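Local atomic coordinates of bifunctional cytochrome P450/NADPH--P450 reductase (Deinococcus aerius, PDB entry 7F3H), a protein that couples a haem-containing cytochrome P450 domain to an NADPH-dependent reductase in one chain and probably hydroxylates organic substrates with electrons from NADPH. Residues P7-P12 with I39-F44; G121-V126 with L412-L417; A181-H186 with R206-D211; Y432-K437 with E447-R452. All blocks are in the same frame, centred on the assembly; numbering follows the deposited sequence.

Contact 1 (P7-P12 with I39-F44); sequences PIPSPP and IPEGLF
Pro9 lies against Ile39, Glu41 and Leu43 where the proline-rich N-terminal arm of the P450 fold meets the type I beta turn from Ile39 to Gly42. This turn joins helix 28-38 to strand 43-48, an outermost strand of the mixed sheet. The Pro9 ring can be followed round from its CB. That atom rests on the branch methyl of Ile39, with CB 3.7 Å from CG2. At the far tip of the ring, CG meets the bent side chain of Glu41 at 3.7 Å from its CD, a contact with the carbon of the carboxylate group. CD, next to the ring nitrogen, comes to 3.4 Å from the carbonyl O of Leu43, while the Leu43 side chain crosses the ring at about a right angle, its CD2 4.0 Å from Pro9 CD. Ile8, next to Pro9, packs on the start of the strand. Its CG1 is anti to the carbonyl carbon (chi1 -64°), which leaves CG2 anti to the backbone N, and Ile8 CG2 lodges 3.8 Å from Leu43 CG. The same Ile8 CG2 is 3.7 Å from Phe44 C. An alanine in place of Ile8 would remove CG2 and the CG1-CD1 branch and would probably open a gap beside Leu43, leaving that leucine freer to turn. Tyr349 and Ile351 of strand 349-351 also touch this apolar patch. No conventional hydrogen bond joins the two segments; their closest approach is a CA-H...O contact, with Phe44 CA 3.1 Å from Pro9 O and an angle of 125° at the hydrogen.

Contact 2 (G121-V126 with L412-L417); sequences GQMLEV and LTEAKL
Met123 and Leu417 meet between two helices that run in broadly the same direction, their local axes 42° apart and 10.1 Å from each other at closest approach. Helices 113-137 and 408-425 correspond to helices D and L of the P450 fold, two members of its central four-helix bundle. The backbones are nearest at Met123 and Glu414. Met123 spans the interval: its CG is anti to the carbonyl carbon (chi1 -55°), and beyond it the chain is extended, carrying the thioether across to the other helix. There it crosses the Thr413 side chain at about a right angle, SD lying 3.6 Å from Thr413 CG2 and CE 3.8 Å from Thr413 CB. The threonine thus offers its carbon branch to the sulfur, while OG1 is hydrogen-bonded within its own helix to Gln409 O. The Glu414 side chain touches Thr152 and Thr155 of helix 144-161 and Thr272 of helix 254-285, the other two bundle helices, and comes to about 5 Å from the bound haem. One turn on, a single methyl of Leu417 rests against both Met123 and Leu124: CD2 sits 3.8 Å from Met123 CB and 3.7 Å from the backbone N of Leu124.

Contact 3 (A181-H186 with R206-D211); sequences ARAMHH and RAYWAD
Arg182 reaches Asp211 by a bend at chi3 (-63°), which sets NE toward the carboxylate; His186 and Tyr208 both carry CG anti to the backbone N, and their rings meet one turn after Arg182 on one helix and about one turn before Asp211 on the other. The arginine grips the aspartate side-on with two nitrogens, NE donating to OD2 at 2.9 Å and NH2 to OD1 at 2.8 Å. Both oxygens lie near the guanidinium plane, but the carboxylate is tilted to it: OD2 is approached on its syn side, OD1 from above the carboxylate plane. Helices 175-190 and 199-227, bridged in this way, are the F and G helices of the P450 fold, the pair that in this family lies over the substrate-access side of the domain. Here their local axes pass 9.3 Å apart at 130° between directions. His186 places ND1 over one face of the Tyr208 ring, 3.2 Å from CG, with the ring planes oblique at 46°. At the edge of the same ring, Tyr208 CE1 lies 3.3 Å from Ala183 O, and Ala183 CB is 4.1 Å from CE1. The phenol OH is hydrogen-bonded to Thr187 OG1, on helix 175-190, and to Asn84 ND2 of helix 80-86.

Contact 4 (Y432-K437 with E447-R452); sequences YDYHLK and EDFALR
Tyr434 and Phe449 form an offset stack, ring centroids 4.6 Å apart and planes at 27°, where the loop before strand 438-440 folds back on the approach to strand 450-455. The segments flank the two short strands 438-440 and 444-446 near the C-terminal end of the P450 domain, and strand 450-455 belongs to a small antiparallel sheet. Tyr434 carries CG anti to the backbone N, which directs its ring to Phe449. Phe449 CD1 overlies the rim of the tyrosine ring, while its CB makes a CH-pi contact 3.9 Å from the Tyr434 centroid. Over the opposite face, toward the rim, lies the backbone N of Leu436. At its tip, Tyr434 OH donates to Glu447 O at 3.0 Å and accepts the N-H of Lys437 at 3.1 Å along an almost straight bond (176°). A phenylalanine in place of Tyr434 would probably leave Lys437 N without its acceptor and Glu447 O without this donor. Next to it, Glu447 N bonds to Lys437 O at 2.9 Å. At the other end the Tyr432 ring stands nearly perpendicular to the Arg452 guanidinium, planes 85° apart, with both polar groups bound to Asp141. The ring turns its edge to Ala450, CE2 lying 4.0 Å from CB. One water bridges the backbones, accepting from Tyr432 N and donating to Ala450 O, with the water 2.6 Å from that oxygen.

Along the chain, contact 1 comes first, contact 3 is nested within the long loop closed by contact 2, and contact 4 follows last. All four fall within the P450 domain, yet none touches another. Contacts 1 and 2 lie on opposite sides of the chain's centre, their centres about 43 Å apart; contacts 3 and 4 come nearest, with about 9 Å between closest atoms. Contact 1 ties the N-terminal arm to the mixed sheet, contact 3 pairs helices 175-190 and 199-227, and contact 4 sets the loop before strand 438-440 against the start of strand 450-455. These three close short local loops; contact 2 alone joins far-separated parts, 286 residues apart, in the core beside the haem.

Contact 1 (P7-P12 with I39-F44)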
# COMPACT_ATOMS: atom_id res chain seq x y z
N PRO A 7 31.21 -13.70 -3.12
CA PRO A 7 30.04 -14.28 -2.43
C PRO A 7 29.17 -13.17 -1.85
O PRO A 7 29.67 -12.16 -1.36
CB PRO A 7 30.66 -15.15 -1.32
CG PRO A 7 32.02 -14.52 -1.07
CD PRO A 7 32.48 -13.98 -2.41
N ILE A 8 27.86 -13.34 -1.99
CA ILE A 8 26.93 -12.37 -1.39
C ILE A 8 27.13 -12.38 0.12
O ILE A 8 27.15 -13.47 0.73
CB ILE A 8 25.48 -12.71 -1.77
CG1 ILE A 8 25.29 -12.57 -3.29
CG2 ILE A 8 24.51 -11.83 -1.01
CD1 ILE A 8 23.98 -13.06 -3.79
N PRO A 9 27.31 -11.24 0.77
CA PRO A 9 27.53 -11.25 2.22
C PRO A 9 26.38 -11.95 2.94
O PRO A 9 25.22 -11.90 2.51
CB PRO A 9 27.61 -9.77 2.59
CG PRO A 9 28.01 -9.06 1.28
CD PRO A 9 27.36 -9.88 0.20
N SER A 10 26.73 -12.62 4.05
CA SER A 10 25.79 -13.34 4.87
C SER A 10 26.17 -13.26 6.35
O SER A 10 27.35 -13.38 6.69
CB SER A 10 25.71 -14.80 4.41
OG SER A 10 24.49 -15.39 4.85
N PRO A 11 25.21 -13.01 7.24
CA PRO A 11 25.52 -12.89 8.68
C PRO A 11 25.93 -14.24 9.25
O PRO A 11 25.58 -15.29 8.70
CB PRO A 11 24.19 -12.43 9.30
CG PRO A 11 23.37 -11.99 8.16
CD PRO A 11 23.77 -12.82 7.01
N PRO A 12 26.67 -14.25 10.36
CA PRO A 12 27.31 -15.50 10.82
C PRO A 12 26.38 -16.68 11.22
O PRO A 12 26.92 -17.80 11.30
CB PRO A 12 28.19 -15.03 11.98
CG PRO A 12 27.61 -13.72 12.40
CD PRO A 12 27.07 -13.09 11.17
N ILE A 39 25.68 -4.23 7.06
CA ILE A 39 26.38 -4.72 5.88
C ILE A 39 26.45 -3.65 4.80
O ILE A 39 25.47 -3.42 4.07
CB ILE A 39 25.70 -6.01 5.37
CG1 ILE A 39 25.51 -6.99 6.55
CG2 ILE A 39 26.48 -6.66 4.22
CD1 ILE A 39 24.99 -8.35 6.18
N PRO A 40 27.61 -2.99 4.62
CA PRO A 40 27.67 -1.84 3.71
C PRO A 40 27.72 -2.20 2.24
O PRO A 40 27.45 -1.30 1.42
CB PRO A 40 28.97 -1.13 4.14
CG PRO A 40 29.84 -2.25 4.63
CD PRO A 40 28.88 -3.21 5.34
N GLU A 41 27.97 -3.46 1.88
CA GLU A 41 27.97 -3.87 0.47
C GLU A 41 26.62 -3.71 -0.20
O GLU A 41 26.53 -3.88 -1.42
CB GLU A 41 28.41 -5.32 0.30
CG GLU A 41 29.84 -5.56 0.64
CD GLU A 41 29.98 -5.99 2.08
OE1 GLU A 41 29.16 -5.53 2.91
OE2 GLU A 41 30.91 -6.77 2.40
N GLY A 42 25.55 -3.56 0.56
CA GLY A 42 24.27 -3.23 -0.04
C GLY A 42 23.40 -4.42 -0.40
O GLY A 42 22.28 -4.20 -0.93
N LEU A 43 23.84 -5.66 -0.14
CA LEU A 43 22.92 -6.79 -0.27
C LEU A 43 23.44 -7.90 0.65
O LEU A 43 24.64 -7.98 0.93
CB LEU A 43 22.81 -7.35 -1.73
CG LEU A 43 23.81 -8.32 -2.41
CD1 LEU A 43 23.30 -8.95 -3.74
CD2 LEU A 43 25.22 -7.84 -2.52
N PHE A 44 22.54 -8.77 1.11
CA PHE A 44 22.98 -9.91 1.92
C PHE A 44 22.09 -11.11 1.66
O PHE A 44 21.06 -11.01 0.99
CB PHE A 44 23.03 -9.59 3.43
CG PHE A 44 21.69 -9.21 4.03
CD1 PHE A 44 20.73 -10.18 4.30
CD2 PHE A 44 21.41 -7.89 4.36
CE1 PHE A 44 19.52 -9.84 4.84
CE2 PHE A 44 20.21 -7.53 4.92
CZ PHE A 44 19.25 -8.51 5.16

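Contact 2 (G121-V126 with L412-L417)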
# COMPACT_ATOMS: atom_id res chain seq x y z
N GLY A 121 -15.85 13.41 -5.75
CA GLY A 121 -17.09 13.39 -5.01
C GLY A 121 -17.27 12.13 -4.19
O GLY A 121 -17.87 12.16 -3.11
N GLN A 122 -16.79 11.00 -4.73
CA GLN A 122 -16.88 9.74 -4.00
C GLN A 122 -15.89 9.72 -2.84
O GLN A 122 -16.27 9.44 -1.70
CB GLN A 122 -16.65 8.57 -4.96
CG GLN A 122 -17.57 8.61 -6.19
CD GLN A 122 -16.86 8.16 -7.46
OE1 GLN A 122 -15.84 7.46 -7.41
NE2 GLN A 122 -17.37 8.60 -8.61
N MET A 123 -14.63 10.07 -3.10
CA MET A 123 -13.67 10.17 -2.01
C MET A 123 -14.20 11.13 -0.94
O MET A 123 -14.18 10.83 0.27
CB MET A 123 -12.31 10.63 -2.53
CG MET A 123 -11.73 9.77 -3.64
SD MET A 123 -10.25 10.60 -4.29
CE MET A 123 -9.27 9.23 -4.91
N LEU A 124 -14.71 12.28 -1.38
CA LEU A 124 -15.19 13.26 -0.42
C LEU A 124 -16.34 12.70 0.39
O LEU A 124 -16.40 12.87 1.62
CB LEU A 124 -15.58 14.56 -1.13
CG LEU A 124 -16.16 15.74 -0.35
CD1 LEU A 124 -15.12 16.47 0.56
CD2 LEU A 124 -16.75 16.71 -1.37
N GLU A 125 -17.22 11.94 -0.26
CA GLU A 125 -18.36 11.42 0.48
C GLU A 125 -17.87 10.60 1.66
O GLU A 125 -18.37 10.73 2.78
CB GLU A 125 -19.27 10.59 -0.42
CG GLU A 125 -20.50 9.99 0.31
CD GLU A 125 -21.30 9.04 -0.60
OE1 GLU A 125 -21.55 9.39 -1.78
OE2 GLU A 125 -21.64 7.93 -0.13
N VAL A 126 -16.86 9.76 1.41
CA VAL A 126 -16.39 8.90 2.48
C VAL A 126 -15.61 9.73 3.51
O VAL A 126 -15.84 9.60 4.72
CB VAL A 126 -15.56 7.74 1.91
CG1 VAL A 126 -15.06 6.88 3.03
CG2 VAL A 126 -16.40 6.89 0.94
N LEU A 412 -2.87 8.60 -3.42
CA LEU A 412 -2.35 9.89 -3.00
C LEU A 412 -3.46 10.93 -2.96
O LEU A 412 -3.52 11.76 -2.04
CB LEU A 412 -1.20 10.34 -3.90
CG LEU A 412 0.10 9.53 -3.72
CD1 LEU A 412 1.14 9.95 -4.75
CD2 LEU A 412 0.64 9.65 -2.29
N THR A 413 -4.38 10.89 -3.92
CA THR A 413 -5.51 11.82 -3.86
C THR A 413 -6.33 11.56 -2.60
O THR A 413 -6.74 12.50 -1.89
CB THR A 413 -6.37 11.67 -5.11
OG1 THR A 413 -5.54 11.77 -6.27
CG2 THR A 413 -7.46 12.73 -5.19
N GLU A 414 -6.59 10.28 -2.31
CA GLU A 414 -7.49 9.94 -1.23
C GLU A 414 -6.90 10.50 0.06
O GLU A 414 -7.58 11.14 0.87
CB GLU A 414 -7.54 8.46 -0.98
CG GLU A 414 -8.93 8.02 -0.61
CD GLU A 414 -9.08 6.68 0.12
OE1 GLU A 414 -8.19 6.30 0.91
OE2 GLU A 414 -9.47 5.71 -0.68
N ALA A 415 -5.59 10.24 0.26
CA ALA A 415 -4.84 10.62 1.46
C ALA A 415 -4.69 12.13 1.61
O ALA A 415 -4.88 12.68 2.71
CB ALA A 415 -3.47 9.96 1.41
N LYS A 416 -4.32 12.82 0.52
CA LYS A 416 -4.31 14.27 0.55
C LYS A 416 -5.64 14.81 1.08
O LYS A 416 -5.67 15.63 2.00
CB LYS A 416 -4.02 14.83 -0.84
CG LYS A 416 -2.62 14.60 -1.34
CD LYS A 416 -2.49 15.11 -2.75
CE LYS A 416 -1.39 14.37 -3.48
NZ LYS A 416 -0.87 15.02 -4.72
N LEU A 417 -6.76 14.31 0.53
CA LEU A 417 -8.09 14.82 0.89
C LEU A 417 -8.45 14.52 2.33
O LEU A 417 -9.01 15.37 3.04
CB LEU A 417 -9.14 14.23 -0.04
CG LEU A 417 -10.58 14.55 0.34
CD1 LEU A 417 -10.83 16.05 0.34
CD2 LEU A 417 -11.49 13.85 -0.64

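Contact 3 (A181-H186 with R206-D211)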
# COMPACT_ATOMS: atom_id res chain seq x y z
N ALA A 181 -11.31 -9.51 5.52
CA ALA A 181 -10.30 -9.45 6.58
C ALA A 181 -9.83 -10.86 6.97
O ALA A 181 -8.62 -11.13 7.02
CB ALA A 181 -10.85 -8.70 7.80
N ARG A 182 -10.78 -11.76 7.22
CA ARG A 182 -10.46 -13.14 7.56
C ARG A 182 -9.61 -13.79 6.48
O ARG A 182 -8.59 -14.43 6.78
CB ARG A 182 -11.75 -13.94 7.77
CG ARG A 182 -12.56 -13.61 9.01
CD ARG A 182 -13.63 -14.71 9.28
NE ARG A 182 -14.60 -14.80 8.18
CZ ARG A 182 -15.71 -14.06 8.13
NH1 ARG A 182 -16.00 -13.21 9.11
NH2 ARG A 182 -16.56 -14.18 7.11
N ALA A 183 -10.03 -13.66 5.21
CA ALA A 183 -9.31 -14.31 4.11
C ALA A 183 -7.89 -13.76 3.99
O ALA A 183 -6.95 -14.52 3.75
CB ALA A 183 -10.07 -14.17 2.78
N MET A 184 -7.73 -12.43 4.09
CA MET A 184 -6.39 -11.81 4.04
C MET A 184 -5.49 -12.36 5.15
O MET A 184 -4.34 -12.78 4.90
CB MET A 184 -6.53 -10.30 4.14
CG MET A 184 -7.08 -9.66 2.85
SD MET A 184 -5.88 -9.83 1.51
CE MET A 184 -5.00 -8.27 1.72
N HIS A 185 -6.00 -12.35 6.38
CA HIS A 185 -5.21 -12.90 7.48
C HIS A 185 -4.82 -14.36 7.22
O HIS A 185 -3.65 -14.75 7.39
CB HIS A 185 -6.00 -12.79 8.78
CG HIS A 185 -5.29 -13.37 9.96
ND1 HIS A 185 -4.26 -12.72 10.61
CD2 HIS A 185 -5.42 -14.57 10.57
CE1 HIS A 185 -3.82 -13.48 11.60
NE2 HIS A 185 -4.50 -14.61 11.59
N HIS A 186 -5.78 -15.18 6.79
CA HIS A 186 -5.48 -16.59 6.56
C HIS A 186 -4.49 -16.77 5.42
O HIS A 186 -3.65 -17.68 5.45
CB HIS A 186 -6.78 -17.36 6.29
CG HIS A 186 -6.62 -18.84 6.39
ND1 HIS A 186 -6.55 -19.65 5.28
CD2 HIS A 186 -6.45 -19.64 7.47
CE1 HIS A 186 -6.38 -20.90 5.68
NE2 HIS A 186 -6.32 -20.92 7.00
N ARG A 206 -11.46 -24.77 5.07
CA ARG A 206 -12.81 -24.84 4.51
C ARG A 206 -13.52 -23.51 4.64
O ARG A 206 -14.12 -23.01 3.69
CB ARG A 206 -13.64 -25.93 5.19
CG ARG A 206 -13.14 -27.33 5.06
CD ARG A 206 -14.25 -28.28 5.51
NE ARG A 206 -13.74 -29.58 5.92
CZ ARG A 206 -13.68 -29.99 7.18
NH1 ARG A 206 -14.11 -29.19 8.18
NH2 ARG A 206 -13.19 -31.19 7.45
N ALA A 207 -13.47 -22.93 5.83
CA ALA A 207 -14.07 -21.62 6.01
C ALA A 207 -13.38 -20.56 5.14
O ALA A 207 -14.02 -19.62 4.67
CB ALA A 207 -14.04 -21.25 7.49
N TYR A 208 -12.08 -20.71 4.88
CA TYR A 208 -11.38 -19.72 4.06
C TYR A 208 -11.92 -19.73 2.63
O TYR A 208 -12.38 -18.70 2.12
CB TYR A 208 -9.87 -20.01 4.14
CG TYR A 208 -8.94 -19.38 3.15
CD1 TYR A 208 -8.56 -18.03 3.25
CD2 TYR A 208 -8.35 -20.15 2.15
CE1 TYR A 208 -7.65 -17.47 2.33
CE2 TYR A 208 -7.45 -19.60 1.23
CZ TYR A 208 -7.10 -18.26 1.33
OH TYR A 208 -6.19 -17.77 0.42
N TRP A 209 -11.94 -20.91 2.00
CA TRP A 209 -12.50 -21.00 0.65
C TRP A 209 -13.97 -20.60 0.64
O TRP A 209 -14.46 -20.04 -0.37
CB TRP A 209 -12.30 -22.40 0.08
CG TRP A 209 -10.84 -22.71 -0.13
CD1 TRP A 209 -10.05 -23.54 0.63
CD2 TRP A 209 -9.99 -22.16 -1.13
NE1 TRP A 209 -8.76 -23.54 0.16
CE2 TRP A 209 -8.69 -22.70 -0.92
CE3 TRP A 209 -10.18 -21.26 -2.17
CZ2 TRP A 209 -7.60 -22.37 -1.73
CZ3 TRP A 209 -9.10 -20.94 -2.98
CH2 TRP A 209 -7.83 -21.50 -2.75
N ALA A 210 -14.68 -20.80 1.76
CA ALA A 210 -16.08 -20.37 1.84
C ALA A 210 -16.21 -18.86 1.83
O ALA A 210 -17.06 -18.31 1.12
CB ALA A 210 -16.74 -20.96 3.10
N ASP A 211 -15.41 -18.19 2.68
CA ASP A 211 -15.28 -16.73 2.70
C ASP A 211 -15.04 -16.19 1.30
O ASP A 211 -15.69 -15.23 0.85
CB ASP A 211 -14.09 -16.33 3.60
CG ASP A 211 -14.43 -16.30 5.08
OD1 ASP A 211 -15.62 -16.25 5.42
OD2 ASP A 211 -13.49 -16.31 5.92

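Contact 4 (Y432-K437 with E447-R452)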
# COMPACT_ATOMS: atom_id res chain seq x y z
N TYR A 432 -1.47 8.91 25.23
CA TYR A 432 -0.83 7.74 25.81
C TYR A 432 0.66 7.64 25.51
O TYR A 432 1.27 6.61 25.80
CB TYR A 432 -1.52 6.46 25.33
CG TYR A 432 -3.00 6.38 25.62
CD1 TYR A 432 -3.53 6.89 26.80
CD2 TYR A 432 -3.87 5.83 24.69
CE1 TYR A 432 -4.90 6.84 27.05
CE2 TYR A 432 -5.23 5.77 24.93
CZ TYR A 432 -5.73 6.28 26.11
OH TYR A 432 -7.07 6.21 26.33
N ASP A 433 1.27 8.67 24.92
CA ASP A 433 2.66 8.59 24.50
C ASP A 433 2.86 7.38 23.58
O ASP A 433 3.61 6.46 23.89
CB ASP A 433 3.60 8.49 25.71
CG ASP A 433 3.43 9.65 26.67
OD1 ASP A 433 3.02 10.76 26.25
OD2 ASP A 433 3.75 9.43 27.86
N TYR A 434 2.11 7.37 22.48
CA TYR A 434 2.08 6.19 21.61
C TYR A 434 3.51 5.73 21.31
O TYR A 434 4.36 6.53 20.90
CB TYR A 434 1.32 6.48 20.30
CG TYR A 434 1.42 5.32 19.34
CD1 TYR A 434 0.93 4.05 19.68
CD2 TYR A 434 2.05 5.46 18.11
CE1 TYR A 434 1.06 3.00 18.82
CE2 TYR A 434 2.18 4.41 17.24
CZ TYR A 434 1.69 3.18 17.59
OH TYR A 434 1.83 2.14 16.68
N HIS A 435 3.81 4.47 21.65
CA HIS A 435 5.06 3.84 21.24
C HIS A 435 4.82 3.07 19.94
O HIS A 435 3.98 2.17 19.90
CB HIS A 435 5.62 2.91 22.32
CG HIS A 435 7.02 2.46 22.05
ND1 HIS A 435 7.32 1.22 21.53
CD2 HIS A 435 8.21 3.10 22.17
CE1 HIS A 435 8.63 1.11 21.37
NE2 HIS A 435 9.19 2.24 21.75
N LEU A 436 5.53 3.46 18.88
CA LEU A 436 5.29 2.86 17.57
C LEU A 436 5.52 1.36 17.63
O LEU A 436 6.58 0.90 18.07
CB LEU A 436 6.19 3.51 16.52
CG LEU A 436 6.10 2.87 15.12
CD1 LEU A 436 4.71 2.97 14.54
CD2 LEU A 436 7.09 3.49 14.18
N LYS A 437 4.48 0.60 17.26
CA LYS A 437 4.48 -0.86 17.14
C LYS A 437 4.00 -1.18 15.73
O LYS A 437 2.88 -0.84 15.36
CB LYS A 437 3.60 -1.54 18.20
CG LYS A 437 4.08 -2.95 18.63
CD LYS A 437 3.06 -3.72 19.50
CE LYS A 437 3.42 -3.62 21.00
NZ LYS A 437 2.86 -4.72 21.85
N GLU A 447 0.10 -0.30 14.87
CA GLU A 447 -0.90 -1.07 15.59
C GLU A 447 -1.14 -0.44 16.95
O GLU A 447 -0.22 0.14 17.54
CB GLU A 447 -0.41 -2.52 15.72
CG GLU A 447 -1.50 -3.56 15.82
CD GLU A 447 -0.91 -4.95 15.97
OE1 GLU A 447 0.27 -5.03 16.35
OE2 GLU A 447 -1.59 -5.94 15.61
N ASP A 448 -2.38 -0.52 17.45
CA ASP A 448 -2.73 -0.04 18.79
C ASP A 448 -2.41 1.44 18.96
O ASP A 448 -2.06 1.90 20.07
CB ASP A 448 -2.02 -0.87 19.87
CG ASP A 448 -2.18 -2.36 19.65
OD1 ASP A 448 -3.32 -2.79 19.33
OD2 ASP A 448 -1.16 -3.09 19.77
N PHE A 449 -2.54 2.19 17.87
CA PHE A 449 -2.29 3.62 17.80
C PHE A 449 -3.60 4.35 18.07
O PHE A 449 -4.53 4.31 17.26
CB PHE A 449 -1.70 3.96 16.42
CG PHE A 449 -1.47 5.44 16.16
CD1 PHE A 449 -1.24 6.35 17.20
CD2 PHE A 449 -1.41 5.91 14.84
CE1 PHE A 449 -0.99 7.75 16.93
CE2 PHE A 449 -1.15 7.27 14.57
CZ PHE A 449 -0.95 8.19 15.63
N ALA A 450 -3.71 4.97 19.23
CA ALA A 450 -4.85 5.79 19.57
C ALA A 450 -4.43 7.26 19.63
O ALA A 450 -3.35 7.59 20.13
CB ALA A 450 -5.43 5.35 20.93
N LEU A 451 -5.30 8.15 19.14
CA LEU A 451 -5.17 9.58 19.41
C LEU A 451 -6.52 10.13 19.83
O LEU A 451 -7.53 9.41 19.84
CB LEU A 451 -4.61 10.35 18.20
CG LEU A 451 -5.26 10.25 16.83
CD1 LEU A 451 -6.52 11.14 16.75
CD2 LEU A 451 -4.25 10.64 15.76
N ARG A 452 -6.53 11.40 20.24
CA ARG A 452 -7.75 12.13 20.55
C ARG A 452 -7.85 13.41 19.71
O ARG A 452 -6.84 14.03 19.37
CB ARG A 452 -7.82 12.45 22.03
CG ARG A 452 -8.51 11.33 22.79
CD ARG A 452 -8.31 11.45 24.28
NE ARG A 452 -8.30 10.12 24.87
CZ ARG A 452 -8.01 9.87 26.13
NH1 ARG A 452 -7.71 10.86 26.96
NH2 ARG A 452 -8.01 8.62 26.56
O HOH W 1 -1.95 8.19 22.23